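Local atomic coordinates of DUF871 domain-containing protein (Enterococcus faecalis, PDB entry 2P0O), a protein that is of unknown function but is probably a TIM-barrel 6-phospho-N-acetylmuramidase that hydrolyses the glycosidic bond of MurNAc-6-phosphate-GlcNAc in cell-wall recycling. Residues 149-154 / 197-202; 143-148 / 158-163; 190-195 / 221-226; 33-38 / 175-180; 179-184 / 201-206. All coordinates share one frame; numbering follows the deposited sequence.

Contact 1 of 5, residues 149-154 / 197-202; sequences PRPETG and KHRGQN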
# COMPACT_ATOMS: atom_id res chain seq x y z
N PRO A 149 -0.92 5.94 -15.31
CA PRO A 149 -2.23 6.61 -15.39
C PRO A 149 -3.20 5.96 -16.36
O PRO A 149 -4.40 5.94 -16.09
CB PRO A 149 -1.88 8.03 -15.90
CG PRO A 149 -0.43 8.24 -15.60
CD PRO A 149 0.17 6.82 -15.77
N ARG A 150 -2.72 5.45 -17.50
CA ARG A 150 -3.62 4.93 -18.50
C ARG A 150 -3.99 3.48 -18.17
O ARG A 150 -3.11 2.62 -18.11
CB ARG A 150 -3.05 5.02 -19.92
CG ARG A 150 -4.09 4.61 -21.03
CD ARG A 150 -3.43 4.50 -22.38
NE ARG A 150 -4.20 3.99 -23.54
CZ ARG A 150 -4.66 2.74 -23.68
NH1 ARG A 150 -5.29 2.38 -24.81
NH2 ARG A 150 -4.52 1.85 -22.69
N PRO A 151 -5.30 3.19 -18.00
CA PRO A 151 -5.75 1.81 -17.77
C PRO A 151 -5.12 0.86 -18.78
O PRO A 151 -4.96 1.23 -19.97
CB PRO A 151 -7.27 1.92 -18.02
CG PRO A 151 -7.57 3.27 -17.40
CD PRO A 151 -6.45 4.12 -18.02
N GLU A 152 -4.76 -0.35 -18.32
CA GLU A 152 -4.28 -1.43 -19.21
C GLU A 152 -2.81 -1.34 -19.53
O GLU A 152 -2.31 -2.16 -20.30
CB GLU A 152 -5.12 -1.53 -20.49
CG GLU A 152 -6.60 -1.79 -20.22
CD GLU A 152 -7.48 -1.41 -21.37
OE1 GLU A 152 -7.02 -0.72 -22.32
OE2 GLU A 152 -8.67 -1.83 -21.35
N THR A 153 -2.08 -0.42 -18.90
CA THR A 153 -0.67 -0.23 -19.24
C THR A 153 0.30 -0.58 -18.06
O THR A 153 1.53 -0.54 -18.22
CB THR A 153 -0.40 1.22 -19.75
OG1 THR A 153 -0.62 2.15 -18.66
CG2 THR A 153 -1.30 1.57 -20.93
N GLY A 154 -0.25 -0.93 -16.90
CA GLY A 154 0.56 -1.36 -15.76
C GLY A 154 1.25 -2.69 -16.04
O GLY A 154 0.84 -3.47 -16.93
N LYS A 197 -2.92 -5.32 -12.07
CA LYS A 197 -3.91 -6.05 -11.26
C LYS A 197 -4.42 -5.21 -10.08
O LYS A 197 -5.41 -5.56 -9.45
CB LYS A 197 -3.33 -7.39 -10.77
CG LYS A 197 -2.20 -7.20 -9.75
CD LYS A 197 -1.77 -8.56 -9.13
CE LYS A 197 -0.55 -8.33 -8.24
NZ LYS A 197 -0.03 -9.57 -7.66
N HIS A 198 -3.75 -4.11 -9.75
CA HIS A 198 -4.21 -3.26 -8.68
C HIS A 198 -5.17 -2.17 -9.12
O HIS A 198 -5.64 -1.41 -8.29
CB HIS A 198 -3.03 -2.68 -7.93
CG HIS A 198 -2.30 -3.70 -7.11
ND1 HIS A 198 -1.00 -3.55 -6.71
CD2 HIS A 198 -2.71 -4.90 -6.62
CE1 HIS A 198 -0.63 -4.60 -6.00
NE2 HIS A 198 -1.64 -5.44 -5.94
N ARG A 199 -5.45 -2.11 -10.42
CA ARG A 199 -6.28 -1.07 -11.00
C ARG A 199 -7.67 -1.14 -10.38
O ARG A 199 -8.34 -2.16 -10.47
CB ARG A 199 -6.35 -1.22 -12.53
CG ARG A 199 -7.33 -0.24 -13.25
CD ARG A 199 -6.66 1.07 -13.63
NE ARG A 199 -5.37 0.90 -14.29
CZ ARG A 199 -4.42 1.84 -14.34
NH1 ARG A 199 -4.62 3.04 -13.79
NH2 ARG A 199 -3.29 1.57 -15.00
N GLY A 200 -8.07 -0.03 -9.76
CA GLY A 200 -9.37 0.07 -9.13
C GLY A 200 -9.54 -0.84 -7.92
O GLY A 200 -10.67 -1.10 -7.51
N GLN A 201 -8.42 -1.34 -7.36
CA GLN A 201 -8.51 -2.25 -6.20
C GLN A 201 -8.27 -1.51 -4.85
O GLN A 201 -7.80 -0.38 -4.84
CB GLN A 201 -7.54 -3.45 -6.32
CG GLN A 201 -7.77 -4.40 -7.53
CD GLN A 201 -9.21 -4.85 -7.69
OE1 GLN A 201 -9.82 -5.41 -6.78
NE2 GLN A 201 -9.77 -4.60 -8.87
N ASN A 202 -8.64 -2.16 -3.75
CA ASN A 202 -8.43 -1.64 -2.39
C ASN A 202 -6.94 -1.39 -2.21
O ASN A 202 -6.16 -2.32 -2.26
CB ASN A 202 -8.92 -2.67 -1.35
CG ASN A 202 -8.81 -2.16 0.08
OD1 ASN A 202 -7.96 -1.32 0.41
ND2 ASN A 202 -9.69 -2.64 0.94
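Two loops that follow neighbouring strands of the TIM barrel meet here: Arg199, from the loop between strand 173-178 and helix 203-212, pushes its guanidinium against the turn Arg150-Pro151, from the loop between strand 141-144 and helix 157-169. Pro151 CA sits over one face of the guanidinium, 3.4 Å above the plane and shifted toward its rim, with Arg199 NE 3.6 Å from Pro151 CA. The Arg199 chain leaves the backbone with CG anti to N but then bends at chi2 (89°) and again at chi3 (47°), a folded course that lays the flat group along the turn. Arg199 NH2 comes within 3.3 Å of Arg150 O at too poor an angle to bond. Its polar grip lies elsewhere: NH2 pairs with Glu196 and donates to Tyr148 O, while NH1 donates to Ala190 O. Glu196 ties the two loops together, because its carboxylate also accepts from Glu152 N and Gly154 N.

Each loop has its own stiffening. Residues 150-153 form a type II turn in which Thr153 OG1 donates to Arg150 O over 2.6 Å, in the carbonyl plane; residues 198-201 form another, closed by Gln201 N to His198 O at 2.9 Å. An arginine spread over a turn and fixed by surrounding carbonyls and a carboxylate joins successive beta-alpha loops at the C-terminal rim of this TIM barrel.

Contact 2 of 5, residues 143-148 / 158-163; sequences AWHNYY and TFFNEK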
# COMPACT_ATOMS: atom_id res chain seq x y z
N ALA A 143 15.71 1.68 -6.40
CA ALA A 143 15.17 1.48 -7.73
C ALA A 143 13.67 1.63 -7.61
O ALA A 143 13.03 0.82 -6.93
CB ALA A 143 15.56 0.10 -8.26
N TRP A 144 13.14 2.70 -8.20
CA TRP A 144 11.69 3.00 -8.17
C TRP A 144 11.00 2.58 -9.45
O TRP A 144 11.41 2.94 -10.57
CB TRP A 144 11.42 4.50 -8.00
CG TRP A 144 11.70 5.02 -6.67
CD1 TRP A 144 12.94 5.20 -6.10
CD2 TRP A 144 10.75 5.48 -5.70
NE1 TRP A 144 12.82 5.72 -4.85
CE2 TRP A 144 11.49 5.90 -4.56
CE3 TRP A 144 9.35 5.54 -5.66
CZ2 TRP A 144 10.88 6.42 -3.41
CZ3 TRP A 144 8.73 6.05 -4.51
CH2 TRP A 144 9.49 6.48 -3.41
N HIS A 145 9.93 1.80 -9.29
CA HIS A 145 9.06 1.52 -10.41
C HIS A 145 8.26 2.75 -10.74
O HIS A 145 8.16 3.68 -9.95
CB HIS A 145 8.11 0.39 -10.04
CG HIS A 145 8.77 -0.94 -10.06
ND1 HIS A 145 8.95 -1.66 -11.23
CD2 HIS A 145 9.28 -1.70 -9.06
CE1 HIS A 145 9.56 -2.80 -10.94
NE2 HIS A 145 9.77 -2.85 -9.63
N ASN A 146 7.71 2.75 -11.93
CA ASN A 146 6.85 3.80 -12.37
C ASN A 146 5.42 3.52 -11.96
O ASN A 146 5.12 2.43 -11.45
CB ASN A 146 6.93 3.87 -13.88
CG ASN A 146 8.30 4.30 -14.37
OD1 ASN A 146 8.98 5.09 -13.72
ND2 ASN A 146 8.68 3.83 -15.56
N TYR A 147 4.55 4.51 -12.19
CA TYR A 147 3.09 4.27 -12.13
C TYR A 147 2.43 4.54 -13.47
O TYR A 147 3.05 5.08 -14.38
CB TYR A 147 2.41 5.07 -11.01
CG TYR A 147 2.72 6.54 -11.00
CD1 TYR A 147 2.21 7.38 -11.99
CD2 TYR A 147 3.51 7.10 -10.00
CE1 TYR A 147 2.50 8.75 -12.01
CE2 TYR A 147 3.81 8.47 -10.01
CZ TYR A 147 3.28 9.28 -11.00
OH TYR A 147 3.53 10.63 -11.02
N TYR A 148 1.18 4.13 -13.60
CA TYR A 148 0.58 4.04 -14.93
C TYR A 148 -0.80 4.64 -14.91
O TYR A 148 -1.75 3.93 -14.56
CB TYR A 148 0.58 2.58 -15.41
CG TYR A 148 1.99 2.06 -15.49
CD1 TYR A 148 2.79 2.28 -16.63
CD2 TYR A 148 2.57 1.44 -14.41
CE1 TYR A 148 4.12 1.84 -16.67
CE2 TYR A 148 3.89 1.01 -14.44
CZ TYR A 148 4.66 1.23 -15.55
OH TYR A 148 5.96 0.76 -15.55
N THR A 158 4.73 -11.23 -13.10
CA THR A 158 5.88 -12.03 -13.52
C THR A 158 7.10 -11.16 -13.83
O THR A 158 8.20 -11.41 -13.30
CB THR A 158 5.49 -12.90 -14.77
OG1 THR A 158 4.50 -13.87 -14.38
CG2 THR A 158 6.69 -13.64 -15.39
N PHE A 159 6.91 -10.19 -14.72
CA PHE A 159 7.94 -9.22 -15.08
C PHE A 159 8.41 -8.47 -13.84
O PHE A 159 9.60 -8.27 -13.64
CB PHE A 159 7.39 -8.24 -16.12
CG PHE A 159 8.24 -6.99 -16.31
CD1 PHE A 159 8.08 -5.88 -15.48
CD2 PHE A 159 9.18 -6.93 -17.34
CE1 PHE A 159 8.86 -4.70 -15.67
CE2 PHE A 159 9.96 -5.78 -17.54
CZ PHE A 159 9.80 -4.66 -16.70
N PHE A 160 7.46 -8.03 -13.03
CA PHE A 160 7.72 -7.33 -11.78
C PHE A 160 8.58 -8.20 -10.86
O PHE A 160 9.61 -7.73 -10.37
CB PHE A 160 6.37 -6.99 -11.16
CG PHE A 160 6.42 -6.30 -9.80
CD1 PHE A 160 6.68 -4.93 -9.69
CD2 PHE A 160 6.09 -7.01 -8.64
CE1 PHE A 160 6.63 -4.27 -8.47
CE2 PHE A 160 6.05 -6.36 -7.39
CZ PHE A 160 6.32 -4.99 -7.31
N ASN A 161 8.18 -9.46 -10.65
CA ASN A 161 8.90 -10.37 -9.77
C ASN A 161 10.28 -10.64 -10.32
O ASN A 161 11.27 -10.64 -9.58
CB ASN A 161 8.16 -11.70 -9.63
CG ASN A 161 6.99 -11.62 -8.69
OD1 ASN A 161 6.78 -10.61 -8.01
ND2 ASN A 161 6.22 -12.70 -8.62
N GLU A 162 10.33 -10.85 -11.63
CA GLU A 162 11.57 -11.10 -12.35
C GLU A 162 12.53 -9.94 -12.18
O GLU A 162 13.70 -10.14 -11.86
CB GLU A 162 11.25 -11.31 -13.82
CG GLU A 162 12.36 -11.88 -14.66
CD GLU A 162 11.91 -12.17 -16.11
OE1 GLU A 162 11.52 -11.23 -16.86
OE2 GLU A 162 11.94 -13.36 -16.49
N LYS A 163 12.02 -8.72 -12.38
CA LYS A 163 12.82 -7.51 -12.29
C LYS A 163 13.34 -7.30 -10.88
O LYS A 163 14.52 -7.06 -10.67
CB LYS A 163 11.98 -6.31 -12.77
CG LYS A 163 12.71 -4.97 -12.87
CD LYS A 163 13.88 -4.98 -13.84
CE LYS A 163 13.45 -4.84 -15.28
NZ LYS A 163 14.66 -4.99 -16.13
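The imidazole of His145 and the phenyl ring of Phe160 meet inside a beta-alpha-beta unit of the TIM barrel, where the end of strand 141-144 faces helix 157-169. Phe160 CE1 lies over one face of the imidazole, 3.6 Å above its plane and displaced toward the rim. The two planes are inclined by 41° with centroids 4.9 Å apart, a slanting aromatic contact. It is the CD1-CE1 side of the phenyl ring that does the touching, and the closest pair is Phe160 CE1 with His145 NE2, at 3.6 Å. Further along the helix, the aliphatic part of Lys163 adds a looser contact through CG, before the chain bends and carries its amine away.

Different first torsions bring the rings together. Phe160 CG is anti to its backbone N (chi1 177°), which sends the phenyl ring from the helix in toward the sheet, while His145 CG stands anti to its own carbonyl carbon and faces the helix. A second-shell residue on the same helix, Asn164, then fixes the rotation of the imidazole through a hydrogen bond between its OD1 and His145 NE2. This gives a buried ring nitrogen a polar partner beside the phenyl group. Around the pair, His145 also touches Ala120 and Val174, and Phe160 rests on Ile155 and Thr176, within the layer between sheet and helix. One turn of the helix beneath these side chains is held by Lys163 N, which donates to Phe159 O at 2.8 Å.

Contact 3 of 5, residues 190-195 / 221-226; sequences AGLPTL and IGDPTI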
# COMPACT_ATOMS: atom_id res chain seq x y z
N ALA A 190 -8.03 7.26 -13.10
CA ALA A 190 -8.17 5.83 -13.01
C ALA A 190 -7.15 5.24 -12.02
O ALA A 190 -6.97 4.00 -11.99
CB ALA A 190 -7.96 5.22 -14.37
N GLY A 191 -6.48 6.09 -11.26
CA GLY A 191 -5.54 5.60 -10.22
C GLY A 191 -4.14 5.50 -10.80
O GLY A 191 -3.99 5.44 -12.00
N LEU A 192 -3.13 5.49 -9.94
CA LEU A 192 -1.72 5.39 -10.35
C LEU A 192 -1.09 4.15 -9.78
O LEU A 192 -0.23 4.22 -8.87
CB LEU A 192 -0.93 6.64 -9.91
CG LEU A 192 -1.46 8.01 -10.42
CD1 LEU A 192 -0.57 9.17 -9.98
CD2 LEU A 192 -1.64 8.06 -11.91
N PRO A 193 -1.48 2.99 -10.32
CA PRO A 193 -0.85 1.78 -9.84
C PRO A 193 0.47 1.55 -10.58
O PRO A 193 0.67 2.07 -11.67
CB PRO A 193 -1.85 0.70 -10.25
CG PRO A 193 -2.38 1.21 -11.57
CD PRO A 193 -2.46 2.71 -11.40
N THR A 194 1.34 0.76 -9.99
CA THR A 194 2.41 0.10 -10.72
C THR A 194 1.90 -1.17 -11.42
O THR A 194 2.17 -1.35 -12.60
CB THR A 194 3.58 -0.25 -9.76
OG1 THR A 194 4.17 0.96 -9.29
CG2 THR A 194 4.64 -1.08 -10.44
N LEU A 195 1.24 -2.06 -10.70
CA LEU A 195 0.81 -3.33 -11.24
C LEU A 195 -0.60 -3.18 -11.73
O LEU A 195 -1.45 -2.65 -11.01
CB LEU A 195 0.86 -4.44 -10.19
CG LEU A 195 2.28 -4.93 -9.82
CD1 LEU A 195 2.35 -5.29 -8.36
CD2 LEU A 195 2.74 -6.10 -10.63
N ILE A 221 1.65 5.18 -1.94
CA ILE A 221 0.42 5.60 -2.60
C ILE A 221 0.81 6.51 -3.77
O ILE A 221 1.49 7.53 -3.56
CB ILE A 221 -0.55 6.38 -1.66
CG1 ILE A 221 -0.62 5.74 -0.26
CG2 ILE A 221 -1.95 6.52 -2.33
CD1 ILE A 221 -1.09 4.27 -0.28
N GLY A 222 0.36 6.15 -4.98
CA GLY A 222 0.65 6.94 -6.18
C GLY A 222 -0.22 8.17 -6.29
O GLY A 222 0.28 9.26 -6.63
N ASP A 223 -1.53 8.03 -6.05
CA ASP A 223 -2.44 9.19 -6.13
C ASP A 223 -2.32 10.16 -4.93
O ASP A 223 -1.71 9.82 -3.92
CB ASP A 223 -3.87 8.71 -6.25
CG ASP A 223 -4.10 7.94 -7.51
OD1 ASP A 223 -4.40 8.58 -8.53
OD2 ASP A 223 -3.99 6.69 -7.49
N PRO A 224 -2.90 11.38 -5.05
CA PRO A 224 -2.86 12.36 -3.96
C PRO A 224 -3.30 11.89 -2.56
O PRO A 224 -2.67 12.29 -1.58
CB PRO A 224 -3.78 13.49 -4.46
CG PRO A 224 -3.60 13.47 -5.98
CD PRO A 224 -3.50 11.95 -6.27
N THR A 225 -4.37 11.11 -2.45
CA THR A 225 -4.85 10.65 -1.16
C THR A 225 -5.55 9.30 -1.30
O THR A 225 -5.94 8.86 -2.40
CB THR A 225 -5.89 11.63 -0.50
OG1 THR A 225 -7.11 11.61 -1.25
CG2 THR A 225 -5.36 13.10 -0.37
N ILE A 226 -5.72 8.64 -0.16
CA ILE A 226 -6.59 7.48 -0.05
C ILE A 226 -7.84 7.95 0.68
O ILE A 226 -7.80 8.99 1.32
CB ILE A 226 -5.93 6.32 0.70
CG1 ILE A 226 -5.12 6.84 1.90
CG2 ILE A 226 -5.06 5.47 -0.28
CD1 ILE A 226 -4.68 5.75 2.85
O HOH W 1 -5.53 8.61 -11.17
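The backbones come closest at Leu192 and Gly222, whose CA atoms are 5.0 Å apart, and the backbone N of Leu192 donates to Asp223 OD2 across the gap. This bond is 2.9 Å long with an N-H...O angle of 147°; the donor meets OD2 on its syn side, 27° out of the carboxylate plane. Asp223 CG is anti to its carbonyl carbon (chi1 -64°), which carries the carboxylate over to residues 191-192. Gly191 CA also lies against Asp223 OD2, at 3.3 Å. At Gly222 the approach is close enough that a CB would fall against Leu192 O.

Leu192 leans on the same residues with its side chain: CG touches Asp223 OD1 at 3.5 Å, and CD1 rests against Gly222 O. A water links the second oxygen to the loop; it accepts from Gly191 N and probably donates to Asp223 OD1. The buried carboxylate has further donors in Gly180 N, to OD2, and Arg185 N, to OD1, so N-H groups and a water satisfy its oxygens. One aspartate after strand 218-221 thus organises the long loop after strand 173-178, at the C-terminal mouth of the TIM barrel.

Contact 4 of 5, residues 33-38 / 175-180; sequences GIFTSL and FTFVPG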
# COMPACT_ATOMS: atom_id res chain seq x y z
N GLY A 33 7.45 8.13 4.46
CA GLY A 33 8.05 8.65 3.25
C GLY A 33 7.10 9.41 2.35
O GLY A 33 5.88 9.15 2.30
N ILE A 34 7.70 10.36 1.61
CA ILE A 34 7.03 11.12 0.59
C ILE A 34 7.79 10.99 -0.73
O ILE A 34 9.03 11.04 -0.76
CB ILE A 34 6.92 12.62 0.96
CG1 ILE A 34 6.09 12.80 2.24
CG2 ILE A 34 6.36 13.43 -0.23
CD1 ILE A 34 6.34 14.12 2.97
N PHE A 35 7.02 10.81 -1.80
CA PHE A 35 7.50 10.91 -3.18
C PHE A 35 6.82 12.11 -3.84
O PHE A 35 5.61 12.33 -3.66
CB PHE A 35 7.21 9.62 -3.97
CG PHE A 35 7.59 9.68 -5.43
CD1 PHE A 35 8.87 9.28 -5.85
CD2 PHE A 35 6.66 10.09 -6.41
CE1 PHE A 35 9.24 9.30 -7.21
CE2 PHE A 35 7.01 10.12 -7.78
CZ PHE A 35 8.31 9.71 -8.19
N THR A 36 7.59 12.88 -4.59
CA THR A 36 7.04 13.97 -5.37
C THR A 36 7.77 14.11 -6.70
O THR A 36 9.00 13.96 -6.77
CB THR A 36 7.02 15.31 -4.57
OG1 THR A 36 6.29 16.30 -5.30
CG2 THR A 36 8.44 15.82 -4.27
N SER A 37 7.01 14.38 -7.75
CA SER A 37 7.57 14.53 -9.09
C SER A 37 7.35 15.95 -9.59
O SER A 37 6.22 16.41 -9.70
CB SER A 37 6.96 13.50 -10.07
OG SER A 37 7.51 13.62 -11.38
N LEU A 38 8.44 16.64 -9.87
CA LEU A 38 8.40 18.05 -10.24
C LEU A 38 8.67 18.34 -11.72
O LEU A 38 9.67 17.87 -12.28
CB LEU A 38 9.41 18.84 -9.41
CG LEU A 38 8.94 19.51 -8.13
CD1 LEU A 38 8.84 18.51 -6.97
CD2 LEU A 38 9.91 20.62 -7.79
N PHE A 175 11.31 -0.10 -4.74
CA PHE A 175 10.19 0.75 -4.35
C PHE A 175 9.12 0.64 -5.46
O PHE A 175 9.42 0.65 -6.67
CB PHE A 175 10.64 2.22 -4.27
CG PHE A 175 11.38 2.59 -3.00
CD1 PHE A 175 12.61 2.03 -2.70
CD2 PHE A 175 10.86 3.54 -2.13
CE1 PHE A 175 13.29 2.39 -1.53
CE2 PHE A 175 11.53 3.92 -0.96
CZ PHE A 175 12.74 3.33 -0.65
N THR A 176 7.87 0.61 -5.03
CA THR A 176 6.75 0.41 -5.93
C THR A 176 5.57 1.28 -5.47
O THR A 176 5.50 1.70 -4.31
CB THR A 176 6.35 -1.08 -5.94
OG1 THR A 176 5.32 -1.28 -6.91
CG2 THR A 176 5.81 -1.52 -4.58
N PHE A 177 4.63 1.52 -6.38
CA PHE A 177 3.44 2.27 -6.06
C PHE A 177 2.19 1.39 -5.97
O PHE A 177 2.11 0.32 -6.58
CB PHE A 177 3.17 3.37 -7.11
CG PHE A 177 4.20 4.45 -7.13
CD1 PHE A 177 4.13 5.53 -6.24
CD2 PHE A 177 5.25 4.40 -8.04
CE1 PHE A 177 5.08 6.55 -6.26
CE2 PHE A 177 6.20 5.43 -8.10
CZ PHE A 177 6.13 6.50 -7.18
N VAL A 178 1.19 1.87 -5.22
CA VAL A 178 -0.16 1.36 -5.36
C VAL A 178 -1.00 2.60 -5.65
O VAL A 178 -0.61 3.72 -5.28
CB VAL A 178 -0.66 0.60 -4.09
CG1 VAL A 178 0.11 -0.70 -3.89
CG2 VAL A 178 -0.60 1.48 -2.82
N PRO A 179 -2.19 2.41 -6.25
CA PRO A 179 -3.05 3.57 -6.49
C PRO A 179 -3.72 4.02 -5.19
O PRO A 179 -3.76 3.27 -4.19
CB PRO A 179 -4.08 3.04 -7.49
CG PRO A 179 -4.21 1.57 -7.14
CD PRO A 179 -2.81 1.15 -6.70
N GLY A 180 -4.22 5.25 -5.17
CA GLY A 180 -5.06 5.72 -4.08
C GLY A 180 -6.52 5.76 -4.51
O GLY A 180 -6.82 5.67 -5.71
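The ring of Phe35 presents one face to Phe177, whose CZ stands 3.6 Å above the plane and over its centre. For Phe177 the meeting is at the edge, with Phe35 CG lying in the plane of its ring. The planes make 77° and the centroids are 5.1 Å apart, a T-shaped (edge-to-face) pair in which Phe177 is the stem and Phe35 the crossbar. CZ does most of the touching, reaching Phe35 CD2 at 3.7 Å, while the neighbouring CE1 approaches the same atom at 3.9 Å. Such a geometry sets the slightly positive C-H edge of one ring against the pi cloud of the other.

The two strands are not neighbours; 4-8 and 218-221 lie between them, and the rings meet inside the barrel. Even the nearest CA atoms, those of Phe35 and Phe177, are 10.0 Å apart, and the rings alone bridge the distance. A first torsion of -66° at Phe177 points its CZ at the Phe35 face.

More aromatic groups extend the cluster. Trp144 meets the ring of Phe35, Tyr147 packs edge-to-face with Phe177, and Tyr220 touches both phenylalanines; Ser8 touches both rings and Met67 touches Phe35. Inward-pointing side chains from strands 33-38 and 173-178 meeting in this way form part of the core of the closed eight-stranded parallel barrel of the TIM fold.

Contact 5 of 5, residues 179-184 / 201-206; sequences PGDGQT and QNPFAA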
# COMPACT_ATOMS: atom_id res chain seq x y z
N PRO A 179 -2.19 2.41 -6.25
CA PRO A 179 -3.05 3.57 -6.49
C PRO A 179 -3.72 4.02 -5.19
O PRO A 179 -3.76 3.27 -4.19
CB PRO A 179 -4.08 3.04 -7.49
CG PRO A 179 -4.21 1.57 -7.14
CD PRO A 179 -2.81 1.15 -6.70
N GLY A 180 -4.22 5.25 -5.17
CA GLY A 180 -5.06 5.72 -4.08
C GLY A 180 -6.52 5.76 -4.51
O GLY A 180 -6.82 5.67 -5.71
N ASP A 181 -7.43 5.91 -3.55
CA ASP A 181 -8.86 5.87 -3.83
C ASP A 181 -9.63 7.01 -3.18
O ASP A 181 -10.86 6.93 -3.11
CB ASP A 181 -9.44 4.52 -3.35
CG ASP A 181 -9.26 4.30 -1.83
OD1 ASP A 181 -8.45 5.01 -1.20
OD2 ASP A 181 -9.91 3.38 -1.28
N GLY A 182 -8.92 8.04 -2.71
CA GLY A 182 -9.51 9.28 -2.23
C GLY A 182 -9.57 10.25 -3.42
O GLY A 182 -10.40 10.10 -4.32
N GLN A 183 -8.66 11.23 -3.41
CA GLN A 183 -8.38 12.09 -4.56
C GLN A 183 -7.43 11.44 -5.55
O GLN A 183 -6.23 11.29 -5.26
CB GLN A 183 -7.71 13.38 -4.10
CG GLN A 183 -8.58 14.59 -4.15
CD GLN A 183 -7.77 15.85 -3.84
OE1 GLN A 183 -7.85 16.40 -2.73
NE2 GLN A 183 -6.94 16.27 -4.80
N THR A 184 -7.95 11.11 -6.73
CA THR A 184 -7.14 10.50 -7.77
C THR A 184 -6.56 11.58 -8.69
O THR A 184 -7.17 12.63 -8.88
CB THR A 184 -7.92 9.44 -8.57
OG1 THR A 184 -9.12 10.03 -9.08
CG2 THR A 184 -8.27 8.25 -7.69
N GLN A 201 -8.42 -1.34 -7.36
CA GLN A 201 -8.51 -2.25 -6.20
C GLN A 201 -8.27 -1.51 -4.85
O GLN A 201 -7.80 -0.38 -4.84
CB GLN A 201 -7.54 -3.45 -6.32
CG GLN A 201 -7.77 -4.40 -7.53
CD GLN A 201 -9.21 -4.85 -7.69
OE1 GLN A 201 -9.82 -5.41 -6.78
NE2 GLN A 201 -9.77 -4.60 -8.87
N ASN A 202 -8.64 -2.16 -3.75
CA ASN A 202 -8.43 -1.64 -2.39
C ASN A 202 -6.94 -1.39 -2.21
O ASN A 202 -6.16 -2.32 -2.26
CB ASN A 202 -8.92 -2.67 -1.35
CG ASN A 202 -8.81 -2.16 0.08
OD1 ASN A 202 -7.96 -1.32 0.41
ND2 ASN A 202 -9.69 -2.64 0.94
N PRO A 203 -6.55 -0.12 -2.07
CA PRO A 203 -5.13 0.22 -1.86
C PRO A 203 -4.50 -0.42 -0.63
O PRO A 203 -3.31 -0.77 -0.66
CB PRO A 203 -5.15 1.76 -1.72
CG PRO A 203 -6.44 2.20 -2.34
CD PRO A 203 -7.41 1.08 -2.15
N PHE A 204 -5.27 -0.58 0.44
CA PHE A 204 -4.75 -1.22 1.65
C PHE A 204 -4.34 -2.66 1.36
O PHE A 204 -3.25 -3.07 1.74
CB PHE A 204 -5.75 -1.15 2.82
CG PHE A 204 -5.44 -2.08 3.98
CD1 PHE A 204 -4.43 -1.77 4.89
CD2 PHE A 204 -6.17 -3.26 4.16
CE1 PHE A 204 -4.13 -2.62 5.95
CE2 PHE A 204 -5.88 -4.12 5.22
CZ PHE A 204 -4.84 -3.81 6.12
N ALA A 205 -5.22 -3.41 0.71
CA ALA A 205 -4.91 -4.80 0.38
C ALA A 205 -3.71 -4.86 -0.58
O ALA A 205 -2.90 -5.76 -0.49
CB ALA A 205 -6.12 -5.50 -0.24
N ALA A 206 -3.64 -3.91 -1.51
CA ALA A 206 -2.58 -3.88 -2.50
C ALA A 206 -1.22 -3.63 -1.82
O ALA A 206 -0.27 -4.37 -2.06
CB ALA A 206 -2.88 -2.80 -3.55
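Pro203, the first residue of helix 203-212, fits against Pro179, Gly180 and Asp181 of the loop that follows strand 173-178. The tight part is at its CB, CG and CD atoms. Pro203 CB lies 3.2 Å from Pro179 O, and Pro203 CG is nearly as close to the same oxygen, at 3.4 Å. Asp181 comes in obliquely beside that ring: Pro203 CG is 3.6 Å from Asp181 CG, and Pro203 CD is 3.5 Å from Asp181 OD2. The carboxylate reaches this place because CG of Asp181 sits between the backbone N and the carbonyl carbon (chi1 61°).

Looser packing surrounds this core. Gly180 CA remains 4.2 Å from Pro203 CG, and the contact ends before Gly182 and Gln183, which are exposed. On the helix side, Asn202 serves as N-cap; its OD1 accepts from Phe204 N at 2.8 Å and, over a longer distance, from Ala205 N, both weak bonds. ND2 of the cap residue is held by Gln233.

The carboxylate of Asp181 finds its polar partners beyond the proline: OD2 accepts from Thr230 and forms a salt bridge with Lys341, and OD1 accepts from Ser227 N. Proline brings no backbone N-H to this interface, so carbonyl and carboxylate oxygens meet only its C-H groups here. The chemistry implies a join made by shape, with Asp181 kept in position by Thr230 of helix 228-240, by Ser227 and by Lys341, whose salt bridge reaches from the barrel to the C-terminal part of the chain.

All five contacts belong to the TIM barrel, and segment 175-180 with the long loop after it connects most of them. Contact 4 spans the barrel between strands 33-38 and 173-178; contact 2, nested within its chain loop, ties strand 141-144 to helix 157-169, and its centre is about 13 Å from that of contact 4. Contacts 3 and 5 lie about 6 Å apart between centres and alternate along the chain; contact 5 shares Pro179 and Gly180 with contact 4, and Gln201 and Asn202 with contact 1. Contact 1 is the surface member. Contacts 1, 3, 4 and 5 join the barrel interior to loops at its C-terminal mouth, the end where TIM-barrel enzymes carry their active sites.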